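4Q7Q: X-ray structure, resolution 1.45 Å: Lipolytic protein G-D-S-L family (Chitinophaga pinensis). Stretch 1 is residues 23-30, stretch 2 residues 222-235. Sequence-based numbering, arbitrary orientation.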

ATOM      1  N   ASP A  23      -1.820  15.306   8.104  1.00 21.64           N
ATOM      2  CA  ASP A  23      -1.554  16.582   7.438  1.00 21.99           C
ATOM      3  C   ASP A  23      -1.002  16.357   6.027  1.00 22.41           C
ATOM      4  O   ASP A  23      -1.263  17.151   5.122  1.00 23.36           O
ATOM      5  CB  ASP A  23      -0.577  17.436   8.252  1.00 24.56           C
ATOM      6  CG  ASP A  23       0.739  16.732   8.514  1.00 27.24           C
ATOM      7  OD1 ASP A  23       0.717  15.561   8.941  1.00 28.14           O
ATOM      8  OD2 ASP A  23       1.801  17.352   8.294  1.00 30.65           O
ATOM      9  N   GLU A  24      -0.265  15.263   5.837  1.00 21.96           N
ATOM     10  CA  GLU A  24       0.318  14.969   4.528  1.00 21.67           C
ATOM     11  C   GLU A  24      -0.706  14.437   3.523  1.00 21.58           C
ATOM     12  O   GLU A  24      -0.402  14.326   2.333  1.00 22.32           O
ATOM     13  CB  GLU A  24       1.518  14.026   4.657  1.00 21.90           C
ATOM     14  CG  GLU A  24       2.718  14.713   5.299  1.00 23.06           C
ATOM     15  CD  GLU A  24       3.896  13.793   5.533  1.00 24.38           C
ATOM     16  OE1 GLU A  24       4.429  13.219   4.556  1.00 25.36           O
ATOM     17  OE2 GLU A  24       4.291  13.648   6.706  1.00 24.97           O
ATOM     18  N   THR A  25      -1.912  14.115   3.995  1.00 20.26           N
ATOM     19  CA  THR A  25      -3.022  13.806   3.092  1.00 20.30           C
ATOM     20  C   THR A  25      -3.783  15.077   2.713  1.00 21.46           C
ATOM     21  O   THR A  25      -4.813  15.007   2.047  1.00 22.29           O
ATOM     22  CB  THR A  25      -4.030  12.796   3.697  1.00 19.12           C
ATOM     23  OG1 THR A  25      -4.805  13.432   4.726  1.00 20.33           O
ATOM     24  CG2 THR A  25      -3.311  11.575   4.268  1.00 19.74           C
ATOM     25  N   GLY A  26      -3.292  16.235   3.151  1.00 23.38           N
ATOM     26  CA  GLY A  26      -4.035  17.472   2.979  1.00 25.16           C
ATOM     27  C   GLY A  26      -5.269  17.476   3.864  1.00 26.55           C
ATOM     28  O   GLY A  26      -6.262  18.156   3.579  1.00 27.73           O
ATOM     29  N   ASN A  27      -5.199  16.696   4.940  1.00 26.69           N
ATOM     30  CA  ASN A  27      -6.324  16.481   5.846  1.00 27.79           C
ATOM     31  C   ASN A  27      -7.572  15.914   5.166  1.00 26.85           C
ATOM     32  O   ASN A  27      -8.690  16.102   5.648  1.00 28.13           O
ATOM     33  CB  ASN A  27      -6.641  17.751   6.639  1.00 31.78           C
ATOM     34  CG  ASN A  27      -5.454  18.237   7.432  1.00 34.93           C
ATOM     35  OD1 ASN A  27      -4.979  17.550   8.337  1.00 35.11           O
ATOM     36  ND2 ASN A  27      -4.956  19.421   7.092  1.00 37.13           N
ATOM     37  N   ARG A  28      -7.369  15.216   4.051  1.00 24.36           N
ATOM     38  CA  ARG A  28      -8.453  14.515   3.373  1.00 24.65           C
ATOM     39  C   ARG A  28      -8.850  13.262   4.139  1.00 24.68           C
ATOM     40  O   ARG A  28      -9.948  12.737   3.956  1.00 25.24           O
ATOM     41  CB  ARG A  28      -8.047  14.123   1.950  1.00 26.80           C
ATOM     42  CG  ARG A  28      -7.729  15.291   1.031  1.00 30.15           C
ATOM     43  CD  ARG A  28      -8.696  15.386  -0.132  1.00 33.06           C
ATOM     44  NE  ARG A  28      -8.445  16.588  -0.919  1.00 34.34           N
ATOM     45  CZ  ARG A  28      -8.192  16.606  -2.223  1.00 35.64           C
ATOM     46  NH1 ARG A  28      -8.169  15.477  -2.919  1.00 35.94           N
ATOM     47  NH2 ARG A  28      -7.982  17.764  -2.838  1.00 35.75           N
ATOM     48  N   VAL A  29      -7.946  12.783   4.988  1.00 22.92           N
ATOM     49  CA  VAL A  29      -8.171  11.571   5.771  1.00 23.00           C
ATOM     50  C   VAL A  29      -8.206  11.906   7.259  1.00 23.46           C
ATOM     51  O   VAL A  29      -7.398  12.705   7.735  1.00 23.97           O
ATOM     52  CB  VAL A  29      -7.043  10.547   5.511  1.00 23.22           C
ATOM     53  CG1 VAL A  29      -7.200   9.309   6.396  1.00 22.86           C
ATOM     54  CG2 VAL A  29      -7.003  10.171   4.039  1.00 23.49           C
ATOM     55  N   SER A  30      -9.128  11.293   7.996  1.00 23.21           N
ATOM     56  CA  SER A  30      -9.227  11.541   9.435  1.00 23.63           C
ATOM     57  C   SER A  30      -8.756  10.352  10.286  1.00 22.66           C
ATOM     58  O   SER A  30      -8.348  10.531  11.429  1.00 22.47           O
ATOM     59  CB  SER A  30     -10.645  11.966   9.828  1.00 26.15           C
ATOM     60  OG  SER A  30     -11.570  10.913   9.636  1.00 27.92           O
TER
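Stretch 2 222-235: EYPYPPAAVNLTYD

Stretch 2 packs against stretch 1 as an irregular loop, interrupted by a 3-10 segment at residues 227-229; the nearest CA atoms, those of Arg28 and Tyr234, are 6.7 Å apart, and the Arg28 side chain spans the gap to reach both backbone and side chains of stretch 2. In stretch 1 a 3-10 segment ends in a type I' turn from Thr25 to Arg28, which is closed by Arg28 N to Thr25 O (3.3 Å) and braced by Val29 N to Thr25 OG1 (3.2 Å).

The polar contact centres on Arg28, whose side chain extends into stretch 2. Its NH1 donates to Tyr225 O at 2.6 Å, and NH2 adds a weak hydrogen bond to the same oxygen at 2.9 Å, so one carbonyl near the guanidinium plane receives both nitrogens.

Nonpolar packing flanks the Arg28 side chain. Pro227 CD lies over one face of the guanidinium, 3.8 Å from Arg28 NH2, while Val230 CG2 approaches Arg28 CD at 3.9 Å. Tyr234 packs against the two ends of the turn, Thr25 and Arg28, and against Val29 just after it: its CB is 3.8 Å from Arg28 CB, its CD2 is 3.6 Å from Val29 CG2, and its OH is 3.3 Å from Thr25 CG2, with Thr25 O over one ring face.

A water bridges the far end of this ring, lying 2.6 Å from Tyr234 OH and donating to Glu24 O at 2.8 Å.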

ATOM      1  N   GLU A 222      -5.072  22.835 -12.853  1.00 29.82           N
ATOM      2  CA  GLU A 222      -5.232  22.818 -11.402  1.00 29.49           C
ATOM      3  C   GLU A 222      -5.120  21.383 -10.899  1.00 26.49           C
ATOM      4  O   GLU A 222      -5.172  20.444 -11.695  1.00 25.30           O
ATOM      5  CB  GLU A 222      -6.596  23.392 -11.015  1.00 32.76           C
ATOM      6  CG  GLU A 222      -6.833  24.807 -11.514  1.00 35.79           C
ATOM      7  CD  GLU A 222      -8.292  25.214 -11.445  1.00 37.95           C
ATOM      8  OE1 GLU A 222      -9.165  24.320 -11.406  1.00 39.29           O
ATOM      9  OE2 GLU A 222      -8.567  26.432 -11.429  1.00 38.89           O
ATOM     10  N   TYR A 223      -4.969  21.210  -9.588  1.00 24.37           N
ATOM     11  CA  TYR A 223      -4.870  19.869  -9.015  1.00 23.32           C
ATOM     12  C   TYR A 223      -6.096  19.065  -9.416  1.00 23.04           C
ATOM     13  O   TYR A 223      -7.222  19.492  -9.182  1.00 24.59           O
ATOM     14  CB  TYR A 223      -4.743  19.927  -7.496  1.00 23.59           C
ATOM     15  CG  TYR A 223      -4.525  18.559  -6.888  1.00 22.36           C
ATOM     16  CD1 TYR A 223      -3.317  17.882  -7.065  1.00 21.73           C
ATOM     17  CD2 TYR A 223      -5.524  17.935  -6.149  1.00 21.93           C
ATOM     18  CE1 TYR A 223      -3.113  16.629  -6.523  1.00 22.69           C
ATOM     19  CE2 TYR A 223      -5.326  16.677  -5.602  1.00 22.47           C
ATOM     20  CZ  TYR A 223      -4.117  16.033  -5.791  1.00 23.06           C
ATOM     21  OH  TYR A 223      -3.917  14.783  -5.254  1.00 23.38           O
ATOM     22  N   PRO A 224      -5.882  17.907 -10.056  1.00 21.43           N
ATOM     23  CA  PRO A 224      -6.998  17.223 -10.724  1.00 20.67           C
ATOM     24  C   PRO A 224      -7.897  16.390  -9.803  1.00 20.97           C
ATOM     25  O   PRO A 224      -8.894  15.836 -10.276  1.00 20.48           O
ATOM     26  CB  PRO A 224      -6.288  16.322 -11.733  1.00 20.85           C
ATOM     27  CG  PRO A 224      -4.968  16.019 -11.078  1.00 22.13           C
ATOM     28  CD  PRO A 224      -4.581  17.292 -10.372  1.00 21.80           C
ATOM     29  N   TYR A 225      -7.573  16.311  -8.517  1.00 21.56           N
ATOM     30  CA  TYR A 225      -8.422  15.585  -7.575  1.00 21.49           C
ATOM     31  C   TYR A 225      -8.938  16.472  -6.436  1.00 23.75           C
ATOM     32  O   TYR A 225      -8.469  16.364  -5.306  1.00 23.57           O
ATOM     33  CB  TYR A 225      -7.663  14.386  -6.997  1.00 20.52           C
ATOM     34  CG  TYR A 225      -7.341  13.293  -7.992  1.00 18.71           C
ATOM     35  CD1 TYR A 225      -8.293  12.845  -8.901  1.00 19.38           C
ATOM     36  CD2 TYR A 225      -6.085  12.701  -8.012  1.00 18.08           C
ATOM     37  CE1 TYR A 225      -8.002  11.835  -9.803  1.00 19.27           C
ATOM     38  CE2 TYR A 225      -5.778  11.685  -8.911  1.00 18.14           C
ATOM     39  CZ  TYR A 225      -6.740  11.259  -9.809  1.00 19.88           C
ATOM     40  OH  TYR A 225      -6.446  10.248 -10.697  1.00 21.07           O
ATOM     41  N   PRO A 226      -9.910  17.352  -6.728  1.00 26.17           N
ATOM     42  CA  PRO A 226     -10.522  18.157  -5.667  1.00 27.68           C
ATOM     43  C   PRO A 226     -11.260  17.247  -4.683  1.00 28.44           C
ATOM     44  O   PRO A 226     -11.400  16.058  -4.969  1.00 28.25           O
ATOM     45  CB  PRO A 226     -11.496  19.060  -6.437  1.00 28.06           C
ATOM     46  CG  PRO A 226     -11.803  18.316  -7.681  1.00 27.53           C
ATOM     47  CD  PRO A 226     -10.533  17.601  -8.038  1.00 25.95           C
ATOM     48  N   PRO A 227     -11.694  17.780  -3.526  1.00 29.95           N
ATOM     49  CA  PRO A 227     -12.375  16.962  -2.514  1.00 30.20           C
ATOM     50  C   PRO A 227     -13.500  16.075  -3.055  1.00 28.59           C
ATOM     51  O   PRO A 227     -13.628  14.933  -2.613  1.00 28.65           O
ATOM     52  CB  PRO A 227     -12.945  18.010  -1.559  1.00 31.39           C
ATOM     53  CG  PRO A 227     -11.948  19.114  -1.617  1.00 32.17           C
ATOM     54  CD  PRO A 227     -11.472  19.159  -3.050  1.00 31.97           C
ATOM     55  N   ALA A 228     -14.281  16.585  -4.002  1.00 28.26           N
ATOM     56  CA  ALA A 228     -15.403  15.838  -4.567  1.00 26.96           C
ATOM     57  C   ALA A 228     -14.965  14.568  -5.300  1.00 26.59           C
ATOM     58  O   ALA A 228     -15.789  13.701  -5.591  1.00 29.31           O
ATOM     59  CB  ALA A 228     -16.214  16.730  -5.495  1.00 26.74           C
ATOM     60  N   ALA A 229     -13.676  14.460  -5.603  1.00 24.87           N
ATOM     61  CA  ALA A 229     -13.163  13.315  -6.356  1.00 23.28           C
ATOM     62  C   ALA A 229     -12.830  12.115  -5.471  1.00 22.46           C
ATOM     63  O   ALA A 229     -12.596  11.021  -5.974  1.00 22.70           O
ATOM     64  CB  ALA A 229     -11.943  13.723  -7.186  1.00 25.30           C
ATOM     65  N   VAL A 230     -12.813  12.322  -4.158  1.00 22.41           N
ATOM     66  CA  VAL A 230     -12.414  11.267  -3.229  1.00 23.12           C
ATOM     67  C   VAL A 230     -13.371  10.077  -3.292  1.00 21.01           C
ATOM     68  O   VAL A 230     -14.580  10.240  -3.266  1.00 22.81           O
ATOM     69  CB  VAL A 230     -12.330  11.794  -1.781  1.00 24.06           C
ATOM     70  CG1 VAL A 230     -12.020  10.667  -0.809  1.00 24.46           C
ATOM     71  CG2 VAL A 230     -11.275  12.887  -1.680  1.00 25.75           C
ATOM     72  N   ASN A 231     -12.828   8.872  -3.405  1.00 19.54           N
ATOM     73  CA  ASN A 231     -13.651   7.678  -3.249  1.00 18.58           C
ATOM     74  C   ASN A 231     -12.922   6.679  -2.343  1.00 18.79           C
ATOM     75  O   ASN A 231     -12.941   6.840  -1.125  1.00 20.64           O
ATOM     76  CB  ASN A 231     -14.036   7.079  -4.601  1.00 19.98           C
ATOM     77  CG  ASN A 231     -15.171   6.074  -4.491  1.00 22.40           C
ATOM     78  OD1 ASN A 231     -15.443   5.545  -3.417  1.00 24.30           O
ATOM     79  ND2 ASN A 231     -15.843   5.813  -5.607  1.00 24.10           N
ATOM     80  N   LEU A 232     -12.281   5.663  -2.912  1.00 17.86           N
ATOM     81  CA  LEU A 232     -11.459   4.765  -2.101  1.00 16.99           C
ATOM     82  C   LEU A 232     -10.098   5.369  -1.779  1.00 16.69           C
ATOM     83  O   LEU A 232      -9.439   4.940  -0.829  1.00 16.98           O
ATOM     84  CB  LEU A 232     -11.256   3.421  -2.794  1.00 18.12           C
ATOM     85  CG  LEU A 232     -12.474   2.516  -2.921  1.00 21.07           C
ATOM     86  CD1 LEU A 232     -12.072   1.272  -3.690  1.00 22.56           C
ATOM     87  CD2 LEU A 232     -13.002   2.163  -1.536  1.00 22.16           C
ATOM     88  N   THR A 233      -9.672   6.322  -2.608  1.00 17.17           N
ATOM     89  CA  THR A 233      -8.437   7.077  -2.408  1.00 17.05           C
ATOM     90  C   THR A 233      -8.735   8.566  -2.509  1.00 17.31           C
ATOM     91  O   THR A 233      -9.799   8.963  -3.000  1.00 18.46           O
ATOM     92  CB  THR A 233      -7.363   6.758  -3.478  1.00 16.48           C
ATOM     93  OG1 THR A 233      -7.768   7.280  -4.758  1.00 16.95           O
ATOM     94  CG2 THR A 233      -7.096   5.257  -3.558  1.00 17.46           C
ATOM     95  N   TYR A 234      -7.797   9.394  -2.057  1.00 17.36           N
ATOM     96  CA  TYR A 234      -7.957  10.842  -2.175  1.00 17.55           C
ATOM     97  C   TYR A 234      -7.074  11.415  -3.289  1.00 17.94           C
ATOM     98  O   TYR A 234      -7.193  12.589  -3.634  1.00 19.93           O
ATOM     99  CB  TYR A 234      -7.709  11.557  -0.830  1.00 18.06           C
ATOM    100  CG  TYR A 234      -6.295  11.404  -0.298  1.00 17.67           C
ATOM    101  CD1 TYR A 234      -5.264  12.234  -0.748  1.00 18.09           C
ATOM    102  CD2 TYR A 234      -5.984  10.425   0.636  1.00 18.17           C
ATOM    103  CE1 TYR A 234      -3.961  12.087  -0.284  1.00 18.41           C
ATOM    104  CE2 TYR A 234      -4.688  10.280   1.109  1.00 19.17           C
ATOM    105  CZ  TYR A 234      -3.682  11.113   0.643  1.00 18.37           C
ATOM    106  OH  TYR A 234      -2.390  10.959   1.107  1.00 18.52           O
ATOM    107  N   ASP A 235      -6.208  10.580  -3.861  1.00 17.11           N
ATOM    108  CA  ASP A 235      -5.254  11.042  -4.871  1.00 17.18           C
ATOM    109  C   ASP A 235      -4.939   9.978  -5.924  1.00 16.19           C
ATOM    110  O   ASP A 235      -3.956  10.098  -6.652  1.00 16.75           O
ATOM    111  CB  ASP A 235      -3.949  11.504  -4.207  1.00 16.39           C
ATOM    112  CG  ASP A 235      -3.235  10.379  -3.471  1.00 16.30           C
ATOM    113  OD1 ASP A 235      -3.688   9.214  -3.564  1.00 16.31           O
ATOM    114  OD2 ASP A 235      -2.212  10.661  -2.808  1.00 16.15           O
TER
HETATM  115  O   HOH W   1      -0.358  12.431   0.264  1.00 20.34           O